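Local structure of tube-forming protein in Mycobacterial Envelpe, TiME (Mycolicibacterium smegmatis, 7CU9) at residues B[33-41]-B[51-59]; B[154-165]-B[180-190]. The protein probably forms a tube across the mycobacterial outer envelope that may serve as a secretion channel for protein transport. All coordinates share one frame; numbering follows the deposited sequence.

Contact 1. Residues B[33-41]-B[51-59]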
ATOM      1  N   THR B  33       5.578  -3.553  26.130  1.00 15.19           N
ATOM      2  CA  THR B  33       4.740  -4.277  27.119  1.00 15.57           C
ATOM      3  C   THR B  33       4.062  -3.291  28.073  1.00 14.93           C
ATOM      4  O   THR B  33       3.410  -3.744  29.027  1.00 15.50           O
ATOM      5  CB  THR B  33       5.600  -5.291  27.879  1.00 16.57           C
ATOM      6  OG1 THR B  33       6.629  -4.530  28.511  1.00 18.64           O
ATOM      7  CG2 THR B  33       6.187  -6.347  26.970  1.00 17.21           C
ATOM      8  N   ALA B  34       4.202  -1.988  27.828  1.00 14.57           N
ATOM      9  CA  ALA B  34       3.573  -0.932  28.644  1.00 14.33           C
ATOM     10  C   ALA B  34       3.139   0.201  27.727  1.00 13.83           C
ATOM     11  O   ALA B  34       3.833   0.518  26.765  1.00 13.67           O
ATOM     12  CB  ALA B  34       4.533  -0.438  29.697  1.00 14.90           C
ATOM     13  N   PRO B  35       1.985   0.839  28.009  1.00 13.66           N
ATOM     14  CA  PRO B  35       1.597   2.044  27.289  1.00 13.63           C
ATOM     15  C   PRO B  35       2.687   3.113  27.439  1.00 13.91           C
ATOM     16  O   PRO B  35       3.352   3.154  28.467  1.00 14.27           O
ATOM     17  CB  PRO B  35       0.300   2.498  27.969  1.00 13.71           C
ATOM     18  CG  PRO B  35      -0.223   1.264  28.671  1.00 14.25           C
ATOM     19  CD  PRO B  35       1.009   0.460  29.040  1.00 13.93           C
ATOM     20  N   PHE B  36       2.851   3.954  26.424  1.00 13.64           N
ATOM     21  CA  PHE B  36       3.834   5.063  26.460  1.00 13.76           C
ATOM     22  C   PHE B  36       3.342   6.205  25.579  1.00 14.25           C
ATOM     23  O   PHE B  36       2.601   5.970  24.614  1.00 13.54           O
ATOM     24  CB  PHE B  36       5.221   4.574  26.045  1.00 13.88           C
ATOM     25  CG  PHE B  36       5.377   4.238  24.585  1.00 13.74           C
ATOM     26  CD1 PHE B  36       5.031   2.986  24.103  1.00 13.85           C
ATOM     27  CD2 PHE B  36       5.893   5.167  23.691  1.00 13.71           C
ATOM     28  CE1 PHE B  36       5.192   2.674  22.762  1.00 13.97           C
ATOM     29  CE2 PHE B  36       6.051   4.853  22.351  1.00 14.12           C
ATOM     30  CZ  PHE B  36       5.698   3.605  21.887  1.00 13.87           C
ATOM     31  N   GLN B  37       3.742   7.419  25.938  1.00 14.95           N
ATOM     32  CA  GLN B  37       3.497   8.624  25.115  1.00 15.48           C
ATOM     33  C   GLN B  37       4.835   9.331  24.910  1.00 16.62           C
ATOM     34  O   GLN B  37       5.395   9.821  25.905  1.00 17.86           O
ATOM     35  CB  GLN B  37       2.461   9.528  25.774  1.00 15.42           C
ATOM     36  CG  GLN B  37       2.252  10.803  24.973  1.00 15.09           C
ATOM     37  CD  GLN B  37       0.957  11.522  25.255  1.00 14.87           C
ATOM     38  OE1 GLN B  37      -0.046  10.934  25.656  1.00 14.29           O
ATOM     39  NE2 GLN B  37       0.965  12.821  25.007  1.00 14.80           N
ATOM     40  N   ALA B  38       5.314   9.360  23.667  1.00 17.53           N
ATOM     41  CA  ALA B  38       6.655   9.857  23.283  1.00 18.29           C
ATOM     42  C   ALA B  38       6.523  11.199  22.551  1.00 18.52           C
ATOM     43  O   ALA B  38       7.346  11.472  21.652  1.00 19.75           O
ATOM     44  CB  ALA B  38       7.353   8.823  22.440  1.00 18.87           C
ATOM     45  N   PHE B  39       5.545  12.015  22.942  1.00 17.98           N
ATOM     46  CA  PHE B  39       5.260  13.328  22.305  1.00 17.63           C
ATOM     47  C   PHE B  39       4.379  14.191  23.212  1.00 17.75           C
ATOM     48  O   PHE B  39       3.732  13.674  24.143  1.00 16.71           O
ATOM     49  CB  PHE B  39       4.539  13.118  20.971  1.00 17.14           C
ATOM     50  CG  PHE B  39       3.137  12.586  21.137  1.00 16.55           C
ATOM     51  CD1 PHE B  39       2.065  13.451  21.290  1.00 16.34           C
ATOM     52  CD2 PHE B  39       2.895  11.221  21.175  1.00 16.56           C
ATOM     53  CE1 PHE B  39       0.781  12.967  21.479  1.00 16.32           C
ATOM     54  CE2 PHE B  39       1.610  10.739  21.358  1.00 16.35           C
ATOM     55  CZ  PHE B  39       0.556  11.610  21.513  1.00 16.46           C
ATOM     56  N   SER B  40       4.328  15.488  22.906  1.00 17.94           N
ATOM     57  CA  SER B  40       3.252  16.417  23.323  1.00 18.47           C
ATOM     58  C   SER B  40       2.632  17.028  22.063  1.00 17.97           C
ATOM     59  O   SER B  40       3.311  17.067  21.023  1.00 18.29           O
ATOM     60  CB  SER B  40       3.764  17.480  24.258  1.00 19.60           C
ATOM     61  OG  SER B  40       4.700  18.313  23.595  1.00 21.05           O
ATOM     62  N   VAL B  41       1.377  17.448  22.158  1.00 17.86           N
ATOM     63  CA  VAL B  41       0.641  18.136  21.062  1.00 18.51           C
ATOM     64  C   VAL B  41       0.249  19.528  21.570  1.00 18.45           C
ATOM     65  O   VAL B  41      -0.065  19.652  22.763  1.00 18.69           O
ATOM     66  CB  VAL B  41      -0.563  17.291  20.603  1.00 19.39           C
ATOM     67  CG1 VAL B  41      -1.577  17.050  21.708  1.00 19.24           C
ATOM     68  CG2 VAL B  41      -1.230  17.889  19.389  1.00 21.41           C
ATOM     69  N   ASP B  51      -1.472   9.511  18.535  1.00 12.09           N
ATOM     70  CA  ASP B  51      -0.843   8.169  18.477  1.00 12.33           C
ATOM     71  C   ASP B  51      -1.745   7.197  19.232  1.00 11.73           C
ATOM     72  O   ASP B  51      -2.763   7.632  19.788  1.00 11.15           O
ATOM     73  CB  ASP B  51       0.578   8.189  19.052  1.00 13.96           C
ATOM     74  CG  ASP B  51       1.496   7.089  18.538  1.00 15.35           C
ATOM     75  OD1 ASP B  51       1.012   6.175  17.838  1.00 16.24           O
ATOM     76  OD2 ASP B  51       2.703   7.181  18.820  1.00 19.59           O
ATOM     77  N   ILE B  52      -1.371   5.926  19.221  1.00 10.93           N
ATOM     78  CA  ILE B  52      -2.102   4.819  19.900  1.00 10.55           C
ATOM     79  C   ILE B  52      -1.219   4.227  21.005  1.00 10.45           C
ATOM     80  O   ILE B  52      -0.016   4.545  21.070  1.00 10.52           O
ATOM     81  CB  ILE B  52      -2.543   3.763  18.868  1.00 10.33           C
ATOM     82  CG1 ILE B  52      -1.352   3.108  18.159  1.00 10.38           C
ATOM     83  CG2 ILE B  52      -3.508   4.383  17.866  1.00 10.46           C
ATOM     84  CD1 ILE B  52      -1.722   1.868  17.392  1.00 10.41           C
ATOM     85  N   GLY B  53      -1.816   3.396  21.859  1.00 10.60           N
ATOM     86  CA  GLY B  53      -1.127   2.755  22.996  1.00 10.66           C
ATOM     87  C   GLY B  53      -0.748   3.748  24.081  1.00 10.75           C
ATOM     88  O   GLY B  53       0.307   3.544  24.709  1.00 10.90           O
ATOM     89  N   LEU B  54      -1.578   4.763  24.331  1.00 10.68           N
ATOM     90  CA  LEU B  54      -1.235   5.878  25.257  1.00 10.99           C
ATOM     91  C   LEU B  54      -1.550   5.510  26.703  1.00 11.01           C
ATOM     92  O   LEU B  54      -2.569   4.893  27.000  1.00 11.11           O
ATOM     93  CB  LEU B  54      -2.005   7.134  24.856  1.00 11.18           C
ATOM     94  CG  LEU B  54      -1.770   7.609  23.429  1.00 11.41           C
ATOM     95  CD1 LEU B  54      -2.655   8.807  23.134  1.00 11.68           C
ATOM     96  CD2 LEU B  54      -0.301   7.934  23.183  1.00 11.81           C
ATOM     97  N   PRO B  55      -0.700   5.940  27.658  1.00 11.82           N
ATOM     98  CA  PRO B  55      -0.970   5.721  29.079  1.00 11.91           C
ATOM     99  C   PRO B  55      -2.326   6.249  29.567  1.00 12.21           C
ATOM    100  O   PRO B  55      -2.983   5.558  30.322  1.00 12.11           O
ATOM    101  CB  PRO B  55       0.181   6.481  29.764  1.00 12.13           C
ATOM    102  CG  PRO B  55       1.297   6.442  28.753  1.00 12.58           C
ATOM    103  CD  PRO B  55       0.593   6.599  27.424  1.00 12.44           C
ATOM    104  N   GLU B  56      -2.754   7.439  29.134  1.00 12.48           N
ATOM    105  CA  GLU B  56      -3.997   8.033  29.693  1.00 13.15           C
ATOM    106  C   GLU B  56      -5.198   7.206  29.222  1.00 12.43           C
ATOM    107  O   GLU B  56      -6.224   7.203  29.908  1.00 13.14           O
ATOM    108  CB  GLU B  56      -4.099   9.525  29.372  1.00 14.31           C
ATOM    109  CG  GLU B  56      -4.613   9.867  27.992  1.00 15.09           C
ATOM    110  CD  GLU B  56      -4.954  11.344  27.891  1.00 15.56           C
ATOM    111  OE1 GLU B  56      -4.018  12.166  27.997  1.00 18.10           O
ATOM    112  OE2 GLU B  56      -6.147  11.671  27.775  1.00 15.29           O
ATOM    113  N   VAL B  57      -5.059   6.505  28.100  1.00 11.72           N
ATOM    114  CA  VAL B  57      -6.124   5.609  27.572  1.00 11.15           C
ATOM    115  C   VAL B  57      -6.088   4.273  28.326  1.00 11.15           C
ATOM    116  O   VAL B  57      -7.130   3.891  28.865  1.00 11.66           O
ATOM    117  CB  VAL B  57      -5.986   5.424  26.052  1.00 11.22           C
ATOM    118  CG1 VAL B  57      -6.908   4.336  25.532  1.00 11.37           C
ATOM    119  CG2 VAL B  57      -6.239   6.742  25.329  1.00 11.14           C
ATOM    120  N   PHE B  58      -4.942   3.592  28.360  1.00 10.93           N
ATOM    121  CA  PHE B  58      -4.862   2.164  28.779  1.00 10.90           C
ATOM    122  C   PHE B  58      -4.614   2.012  30.280  1.00 11.43           C
ATOM    123  O   PHE B  58      -5.216   1.105  30.869  1.00 11.50           O
ATOM    124  CB  PHE B  58      -3.785   1.423  27.994  1.00 10.51           C
ATOM    125  CG  PHE B  58      -4.232   1.043  26.612  1.00 10.21           C
ATOM    126  CD1 PHE B  58      -4.962  -0.114  26.398  1.00 10.01           C
ATOM    127  CD2 PHE B  58      -3.959   1.865  25.530  1.00 10.06           C
ATOM    128  CE1 PHE B  58      -5.377  -0.463  25.124  1.00 10.01           C
ATOM    129  CE2 PHE B  58      -4.386   1.519  24.258  1.00  9.98           C
ATOM    130  CZ  PHE B  58      -5.082   0.351  24.055  1.00 10.03           C
ATOM    131  N   ASN B  59      -3.748   2.825  30.878  1.00 12.21           N
ATOM    132  CA  ASN B  59      -3.395   2.641  32.310  1.00 12.74           C
ATOM    133  C   ASN B  59      -4.653   2.835  33.151  1.00 12.50           C
ATOM    134  O   ASN B  59      -5.382   3.828  32.964  1.00 12.99           O
ATOM    135  CB  ASN B  59      -2.231   3.528  32.745  1.00 13.90           C
ATOM    136  CG  ASN B  59      -0.898   2.984  32.279  1.00 15.14           C
ATOM    137  OD1 ASN B  59      -0.710   1.769  32.193  1.00 17.70           O
ATOM    138  ND2 ASN B  59       0.046   3.868  32.012  1.00 16.15           N
TER
HETATM  139  O   HOH W   1       2.714   3.231  31.129  1.00 22.39           O
HETATM  140  O   HOH W   2       2.482   5.169  22.033  1.00 16.63           O
HETATM  141  O   HOH W   3      -0.999   9.521  27.843  1.00 18.39           O
HETATM  142  O   HOH W   4       3.539   7.832  21.731  1.00 18.81           O
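The ring of Phe39 meets Asp51 and Leu54 through its CE2 corner, which lies 3.6 Å from Asp51 CB and slightly farther from Leu54 CD2. One face of this ring carries the side-chain amide nitrogen NE2 of Gln37, offset toward the rim, and water 4 sits at its edge. The Phe36 ring has water 2 over the centre of one face and Ala34 O at its edge, while the edge of Phe58 faces Leu54 O. The contact joins strand 39-41, an outermost strand of the antiparallel sheet in this chain, and the loop before it to residues 51-54 and the following short helix 55-58 of the PknH-like extracellular domain. CE2 of Phe39 is brought against Asp51 CB by a first torsion that sets CG between backbone N and carbonyl carbon (chi1 69°).

Nearer the helix, two prolines, one from each segment, pack against the facing backbone and side chains. Pro35 CG packs 3.6 Å from Phe58 CB and touches Asn59 OD1, while Pro55 CD approaches Phe36 C at 3.3 Å. One direct backbone bond joins the segments, from Phe36 N to Gly53 O (3.1 Å), with the donor nearly in line with the carbonyl. Gln37 NE2 donates to Phe39 O at 3.0 Å and also bonds Asn47 OD1, two partners that fix the amide's rotation. Asp51 is held by salt bridges to Lys83 and Lys166. Water 2 donates to both Phe36 O and Ile52 O, and water 3 links Gln37 OE1 to Glu56 N. At the far end of the helix, water 1 donates to Pro35 O and accepts from Asn59 ND2, 2.9 Å away.

Contact 2. Residues B[154-165]-B[180-190]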
ATOM      1  N   THR B 154      -7.529   2.909  13.670  1.00  9.70           N
ATOM      2  CA  THR B 154      -8.795   2.278  14.113  1.00  9.81           C
ATOM      3  C   THR B 154      -8.651   1.888  15.584  1.00  9.84           C
ATOM      4  O   THR B 154      -7.585   1.367  15.976  1.00  9.48           O
ATOM      5  CB  THR B 154      -9.209   1.120  13.200  1.00 10.22           C
ATOM      6  OG1 THR B 154     -10.553   0.785  13.555  1.00 10.67           O
ATOM      7  CG2 THR B 154      -8.315  -0.094  13.313  1.00 10.25           C
ATOM      8  N   THR B 155      -9.680   2.197  16.363  1.00  9.66           N
ATOM      9  CA  THR B 155      -9.798   1.834  17.793  1.00  9.88           C
ATOM     10  C   THR B 155     -11.046   0.975  17.933  1.00  9.90           C
ATOM     11  O   THR B 155     -12.124   1.421  17.500  1.00  9.88           O
ATOM     12  CB  THR B 155      -9.876   3.082  18.674  1.00 10.05           C
ATOM     13  OG1 THR B 155      -8.639   3.769  18.510  1.00 10.44           O
ATOM     14  CG2 THR B 155     -10.129   2.757  20.130  1.00 10.17           C
ATOM     15  N   ARG B 156     -10.911  -0.214  18.502  1.00  9.82           N
ATOM     16  CA  ARG B 156     -12.041  -1.163  18.555  1.00 10.10           C
ATOM     17  C   ARG B 156     -12.143  -1.747  19.950  1.00  9.95           C
ATOM     18  O   ARG B 156     -11.134  -2.222  20.485  1.00  9.33           O
ATOM     19  CB  ARG B 156     -11.868  -2.230  17.484  1.00 10.79           C
ATOM     20  CG  ARG B 156     -11.761  -1.604  16.107  1.00 11.67           C
ATOM     21  CD  ARG B 156     -11.702  -2.657  15.055  1.00 12.34           C
ATOM     22  NE  ARG B 156     -11.499  -2.027  13.769  1.00 12.52           N
ATOM     23  CZ  ARG B 156     -11.577  -2.678  12.625  1.00 12.90           C
ATOM     24  NH1 ARG B 156     -11.829  -3.977  12.630  1.00 13.50           N
ATOM     25  NH2 ARG B 156     -11.381  -2.034  11.489  1.00 13.13           N
ATOM     26  N   LYS B 157     -13.348  -1.679  20.498  1.00 10.01           N
ATOM     27  CA  LYS B 157     -13.692  -2.246  21.818  1.00 10.59           C
ATOM     28  C   LYS B 157     -14.409  -3.566  21.544  1.00 10.35           C
ATOM     29  O   LYS B 157     -15.417  -3.553  20.821  1.00 10.17           O
ATOM     30  CB  LYS B 157     -14.516  -1.210  22.579  1.00 11.41           C
ATOM     31  CG  LYS B 157     -14.724  -1.503  24.052  1.00 12.51           C
ATOM     32  CD  LYS B 157     -15.661  -2.644  24.290  1.00 13.48           C
ATOM     33  CE  LYS B 157     -16.456  -2.485  25.562  1.00 14.55           C
ATOM     34  NZ  LYS B 157     -17.345  -3.649  25.753  1.00 15.05           N
ATOM     35  N   ARG B 158     -13.875  -4.669  22.058  1.00 10.20           N
ATOM     36  CA  ARG B 158     -14.428  -6.026  21.835  1.00 10.32           C
ATOM     37  C   ARG B 158     -14.450  -6.722  23.193  1.00 10.36           C
ATOM     38  O   ARG B 158     -13.371  -7.026  23.699  1.00 10.28           O
ATOM     39  CB  ARG B 158     -13.595  -6.781  20.794  1.00 10.52           C
ATOM     40  CG  ARG B 158     -13.537  -6.112  19.427  1.00 10.92           C
ATOM     41  CD  ARG B 158     -14.884  -6.167  18.733  1.00 11.13           C
ATOM     42  NE  ARG B 158     -14.836  -5.662  17.363  1.00 11.65           N
ATOM     43  CZ  ARG B 158     -15.097  -4.411  16.991  1.00 11.46           C
ATOM     44  NH1 ARG B 158     -15.428  -3.481  17.870  1.00 11.46           N
ATOM     45  NH2 ARG B 158     -15.025  -4.098  15.707  1.00 11.74           N
ATOM     46  N   GLU B 159     -15.641  -6.919  23.765  1.00 10.49           N
ATOM     47  CA  GLU B 159     -15.800  -7.481  25.130  1.00 10.57           C
ATOM     48  C   GLU B 159     -14.926  -6.656  26.085  1.00 10.06           C
ATOM     49  O   GLU B 159     -15.178  -5.450  26.237  1.00 10.27           O
ATOM     50  CB  GLU B 159     -15.464  -8.976  25.123  1.00 11.20           C
ATOM     51  CG  GLU B 159     -16.475  -9.836  24.381  1.00 12.00           C
ATOM     52  CD  GLU B 159     -17.657 -10.297  25.221  1.00 12.88           C
ATOM     53  OE1 GLU B 159     -17.900  -9.692  26.280  1.00 14.14           O
ATOM     54  OE2 GLU B 159     -18.336 -11.265  24.806  1.00 14.23           O
ATOM     55  N   ASN B 160     -13.912  -7.278  26.690  1.00  9.56           N
ATOM     56  CA  ASN B 160     -13.028  -6.647  27.699  1.00  9.19           C
ATOM     57  C   ASN B 160     -11.698  -6.214  27.075  1.00  9.03           C
ATOM     58  O   ASN B 160     -10.748  -5.967  27.831  1.00  9.14           O
ATOM     59  CB  ASN B 160     -12.776  -7.608  28.858  1.00  9.05           C
ATOM     60  CG  ASN B 160     -12.063  -8.869  28.418  1.00  9.05           C
ATOM     61  OD1 ASN B 160     -12.252  -9.344  27.294  1.00  9.07           O
ATOM     62  ND2 ASN B 160     -11.261  -9.434  29.302  1.00  9.16           N
ATOM     63  N   VAL B 161     -11.632  -6.094  25.750  1.00  8.84           N
ATOM     64  CA  VAL B 161     -10.373  -5.734  25.047  1.00  8.87           C
ATOM     65  C   VAL B 161     -10.552  -4.383  24.358  1.00  8.77           C
ATOM     66  O   VAL B 161     -11.593  -4.164  23.715  1.00  9.14           O
ATOM     67  CB  VAL B 161      -9.965  -6.831  24.051  1.00  8.73           C
ATOM     68  CG1 VAL B 161      -8.755  -6.413  23.225  1.00  8.96           C
ATOM     69  CG2 VAL B 161      -9.712  -8.155  24.760  1.00  8.98           C
ATOM     70  N   LEU B 162      -9.555  -3.517  24.486  1.00  8.52           N
ATOM     71  CA  LEU B 162      -9.408  -2.338  23.604  1.00  8.78           C
ATOM     72  C   LEU B 162      -8.201  -2.593  22.710  1.00  8.85           C
ATOM     73  O   LEU B 162      -7.085  -2.824  23.235  1.00  8.73           O
ATOM     74  CB  LEU B 162      -9.237  -1.056  24.420  1.00  8.86           C
ATOM     75  CG  LEU B 162      -9.229   0.227  23.588  1.00  9.10           C
ATOM     76  CD1 LEU B 162     -10.582   0.463  22.937  1.00  9.22           C
ATOM     77  CD2 LEU B 162      -8.821   1.429  24.419  1.00  9.37           C
ATOM     78  N   LEU B 163      -8.411  -2.580  21.399  1.00  9.17           N
ATOM     79  CA  LEU B 163      -7.274  -2.697  20.461  1.00  9.75           C
ATOM     80  C   LEU B 163      -7.212  -1.452  19.583  1.00  9.18           C
ATOM     81  O   LEU B 163      -8.250  -0.810  19.311  1.00  9.12           O
ATOM     82  CB  LEU B 163      -7.366  -4.006  19.676  1.00 11.23           C
ATOM     83  CG  LEU B 163      -8.485  -4.115  18.649  1.00 12.27           C
ATOM     84  CD1 LEU B 163      -8.048  -3.554  17.304  1.00 13.10           C
ATOM     85  CD2 LEU B 163      -8.934  -5.562  18.479  1.00 13.36           C
ATOM     86  N   GLN B 164      -5.998  -1.102  19.195  1.00  8.51           N
ATOM     87  CA  GLN B 164      -5.745   0.039  18.296  1.00  8.41           C
ATOM     88  C   GLN B 164      -4.737  -0.416  17.253  1.00  8.48           C
ATOM     89  O   GLN B 164      -3.828  -1.194  17.584  1.00  8.21           O
ATOM     90  CB  GLN B 164      -5.235   1.245  19.077  1.00  8.42           C
ATOM     91  CG  GLN B 164      -6.240   1.792  20.078  1.00  8.68           C
ATOM     92  CD  GLN B 164      -5.717   3.077  20.668  1.00  8.84           C
ATOM     93  OE1 GLN B 164      -4.704   3.083  21.363  1.00  9.27           O
ATOM     94  NE2 GLN B 164      -6.379   4.182  20.359  1.00  8.99           N
ATOM     95  N   ALA B 165      -4.907   0.062  16.030  1.00  8.47           N
ATOM     96  CA  ALA B 165      -3.930  -0.151  14.950  1.00  8.78           C
ATOM     97  C   ALA B 165      -3.816   1.132  14.141  1.00  9.01           C
ATOM     98  O   ALA B 165      -4.794   1.890  14.049  1.00  8.71           O
ATOM     99  CB  ALA B 165      -4.330  -1.323  14.100  1.00  8.95           C
ATOM    100  N   LEU B 180      -5.614  -5.547   9.329  1.00 10.86           N
ATOM    101  CA  LEU B 180      -4.749  -5.736  10.522  1.00 10.75           C
ATOM    102  C   LEU B 180      -5.622  -5.841  11.778  1.00 10.54           C
ATOM    103  O   LEU B 180      -5.421  -6.785  12.551  1.00 10.57           O
ATOM    104  CB  LEU B 180      -3.764  -4.571  10.615  1.00 10.90           C
ATOM    105  CG  LEU B 180      -2.863  -4.553  11.849  1.00 11.09           C
ATOM    106  CD1 LEU B 180      -2.113  -5.872  12.016  1.00 11.44           C
ATOM    107  CD2 LEU B 180      -1.897  -3.385  11.782  1.00 11.18           C
ATOM    108  N   ALA B 181      -6.541  -4.900  11.991  1.00 10.40           N
ATOM    109  CA  ALA B 181      -7.446  -4.922  13.163  1.00 10.50           C
ATOM    110  C   ALA B 181      -8.249  -6.229  13.164  1.00 10.83           C
ATOM    111  O   ALA B 181      -8.451  -6.795  14.251  1.00 10.93           O
ATOM    112  CB  ALA B 181      -8.340  -3.710  13.184  1.00 10.31           C
ATOM    113  N   GLY B 182      -8.694  -6.691  11.994  1.00 11.13           N
ATOM    114  CA  GLY B 182      -9.387  -7.986  11.856  1.00 11.32           C
ATOM    115  C   GLY B 182      -8.506  -9.136  12.320  1.00 11.56           C
ATOM    116  O   GLY B 182      -8.980  -9.992  13.089  1.00 11.91           O
ATOM    117  N   ALA B 183      -7.246  -9.159  11.885  1.00 11.63           N
ATOM    118  CA  ALA B 183      -6.270 -10.218  12.227  1.00 11.99           C
ATOM    119  C   ALA B 183      -6.033 -10.227  13.741  1.00 12.01           C
ATOM    120  O   ALA B 183      -5.964 -11.317  14.334  1.00 13.02           O
ATOM    121  CB  ALA B 183      -4.985 -10.011  11.465  1.00 12.21           C
ATOM    122  N   MET B 184      -5.926  -9.048  14.350  1.00 11.37           N
ATOM    123  CA  MET B 184      -5.719  -8.912  15.816  1.00 11.12           C
ATOM    124  C   MET B 184      -6.947  -9.478  16.537  1.00 11.52           C
ATOM    125  O   MET B 184      -6.776 -10.292  17.467  1.00 11.39           O
ATOM    126  CB  MET B 184      -5.504  -7.446  16.197  1.00 10.84           C
ATOM    127  CG  MET B 184      -4.242  -6.857  15.589  1.00 10.86           C
ATOM    128  SD  MET B 184      -4.231  -5.057  15.613  1.00 10.71           S
ATOM    129  CE  MET B 184      -3.905  -4.778  17.351  1.00 10.68           C
ATOM    130  N   GLN B 185      -8.144  -9.094  16.103  1.00 12.05           N
ATOM    131  CA  GLN B 185      -9.399  -9.537  16.763  1.00 12.97           C
ATOM    132  C   GLN B 185      -9.532 -11.060  16.643  1.00 13.36           C
ATOM    133  O   GLN B 185     -10.047 -11.687  17.588  1.00 13.28           O
ATOM    134  CB  GLN B 185     -10.616  -8.832  16.171  1.00 13.49           C
ATOM    135  CG  GLN B 185     -11.912  -9.297  16.816  1.00 14.96           C
ATOM    136  CD  GLN B 185     -13.112  -8.465  16.446  1.00 15.80           C
ATOM    137  OE1 GLN B 185     -12.995  -7.334  15.987  1.00 16.77           O
ATOM    138  NE2 GLN B 185     -14.292  -9.016  16.691  1.00 16.78           N
ATOM    139  N   ASN B 186      -9.074 -11.642  15.531  1.00 14.34           N
ATOM    140  CA  ASN B 186      -9.218 -13.099  15.257  1.00 15.71           C
ATOM    141  C   ASN B 186      -8.451 -13.935  16.292  1.00 15.56           C
ATOM    142  O   ASN B 186      -8.752 -15.135  16.390  1.00 16.47           O
ATOM    143  CB  ASN B 186      -8.793 -13.454  13.829  1.00 17.41           C
ATOM    144  CG  ASN B 186      -9.782 -12.988  12.782  1.00 19.85           C
ATOM    145  OD1 ASN B 186     -10.934 -12.691  13.090  1.00 22.61           O
ATOM    146  ND2 ASN B 186      -9.345 -12.933  11.533  1.00 21.93           N
ATOM    147  N   THR B 187      -7.516 -13.348  17.049  1.00 14.51           N
ATOM    148  CA  THR B 187      -6.688 -14.063  18.062  1.00 14.55           C
ATOM    149  C   THR B 187      -7.303 -13.995  19.470  1.00 14.41           C
ATOM    150  O   THR B 187      -6.729 -14.621  20.375  1.00 15.27           O
ATOM    151  CB  THR B 187      -5.276 -13.475  18.153  1.00 14.56           C
ATOM    152  OG1 THR B 187      -5.367 -12.210  18.811  1.00 14.16           O
ATOM    153  CG2 THR B 187      -4.603 -13.322  16.805  1.00 14.72           C
ATOM    154  N   LEU B 188      -8.385 -13.242  19.680  1.00 13.98           N
ATOM    155  CA  LEU B 188      -8.810 -12.841  21.049  1.00 13.88           C
ATOM    156  C   LEU B 188      -9.649 -13.936  21.721  1.00 14.21           C
ATOM    157  O   LEU B 188      -9.925 -13.791  22.925  1.00 14.14           O
ATOM    158  CB  LEU B 188      -9.596 -11.531  20.975  1.00 13.30           C
ATOM    159  CG  LEU B 188      -8.807 -10.313  20.493  1.00 13.01           C
ATOM    160  CD1 LEU B 188      -9.700  -9.088  20.503  1.00 12.85           C
ATOM    161  CD2 LEU B 188      -7.560 -10.076  21.332  1.00 13.03           C
ATOM    162  N   GLY B 189     -10.053 -14.974  20.986  1.00 14.86           N
ATOM    163  CA  GLY B 189     -10.813 -16.112  21.536  1.00 15.54           C
ATOM    164  C   GLY B 189     -12.182 -15.704  22.051  1.00 16.36           C
ATOM    165  O   GLY B 189     -12.641 -16.320  23.032  1.00 16.04           O
ATOM    166  N   GLN B 190     -12.848 -14.738  21.409  1.00 16.40           N
ATOM    167  CA  GLN B 190     -14.106 -14.151  21.945  1.00 17.39           C
ATOM    168  C   GLN B 190     -15.371 -14.796  21.366  1.00 20.56           C
ATOM    169  O   GLN B 190     -16.457 -14.498  21.889  1.00 20.15           O
ATOM    170  CB  GLN B 190     -14.133 -12.643  21.724  1.00 15.97           C
ATOM    171  CG  GLN B 190     -13.030 -11.941  22.493  1.00 15.11           C
ATOM    172  CD  GLN B 190     -13.229 -10.449  22.549  1.00 14.22           C
ATOM    173  OE1 GLN B 190     -14.152  -9.902  21.947  1.00 14.10           O
ATOM    174  NE2 GLN B 190     -12.357  -9.779  23.283  1.00 13.51           N
TER
HETATM  175  O   HOH W   5     -11.194  -5.812  14.756  1.00 17.66           O
HETATM  176  O   HOH W   6     -14.803  -5.986  13.501  1.00 23.53           O
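A beta hairpin, strands 154-158 and 161-165 joined by a type II' turn from Arg158 to Val161, packs against the C-terminal part of helix 174-185 and the tail that follows it. The helical segment 180-185 runs roughly antiparallel to strand 161-165, at 148°, with their axes 8.7 Å apart. Ala181 CB sits over the centre of one face of the Arg156 guanidinium, 3.4 Å from CZ, while Thr154 OG1 lies at the edge and accepts from Arg156 NE. Asp139 is a second partner of that hydroxyl.

Apolar side chains fill the middle. Leu163 touches Ala181, Met184 and Leu188, Ala165 CB rests on Leu180 CD2 and Met184 SD, and Val161 CG1 meets Leu188 CD1 tip to tip at 3.9 Å.

Polar side chains lie toward the hairpin turn. The Arg158 chain, bent at chi2 (-69°), crosses Gln185 at about a right angle and donates its NE-H to Gln185 OE1 at 2.8 Å, from above the amide's carbonyl plane; its NH2 forms a salt bridge with Asp137. Water 5 ties Arg156 NH1 to the same Gln185 OE1. Beyond the helix, the extended side chain of Gln190 slides past Glu159 in the opposite direction; the Glu159 carboxylate bonds Arg1 N. Gln190 NE2, also bonded to Ser3 OG, donates to Arg158 O at 3.0 Å, from the face of that carbonyl opposite to Val161 N.

The two contacts lie on opposite faces of the antiparallel sheet, with centres 18 Å apart, and strand 161-169 is where they meet. In contact 2 Leu163 and Ala165 point at the C-terminal helix, whereas Leu162 and Gln164 point away from it, into contact 1. There Gln164 OE1 probably accepts a hydrogen bond from Gly53 N (2.9 Å) and packs against Ile52 CB, while Phe58 CE1 lies 3.5 Å from Leu162 O. A bound magnesium ion lies near the hairpin turn of contact 2, about 4 Å from the Glu159 side chain, too far for direct coordination.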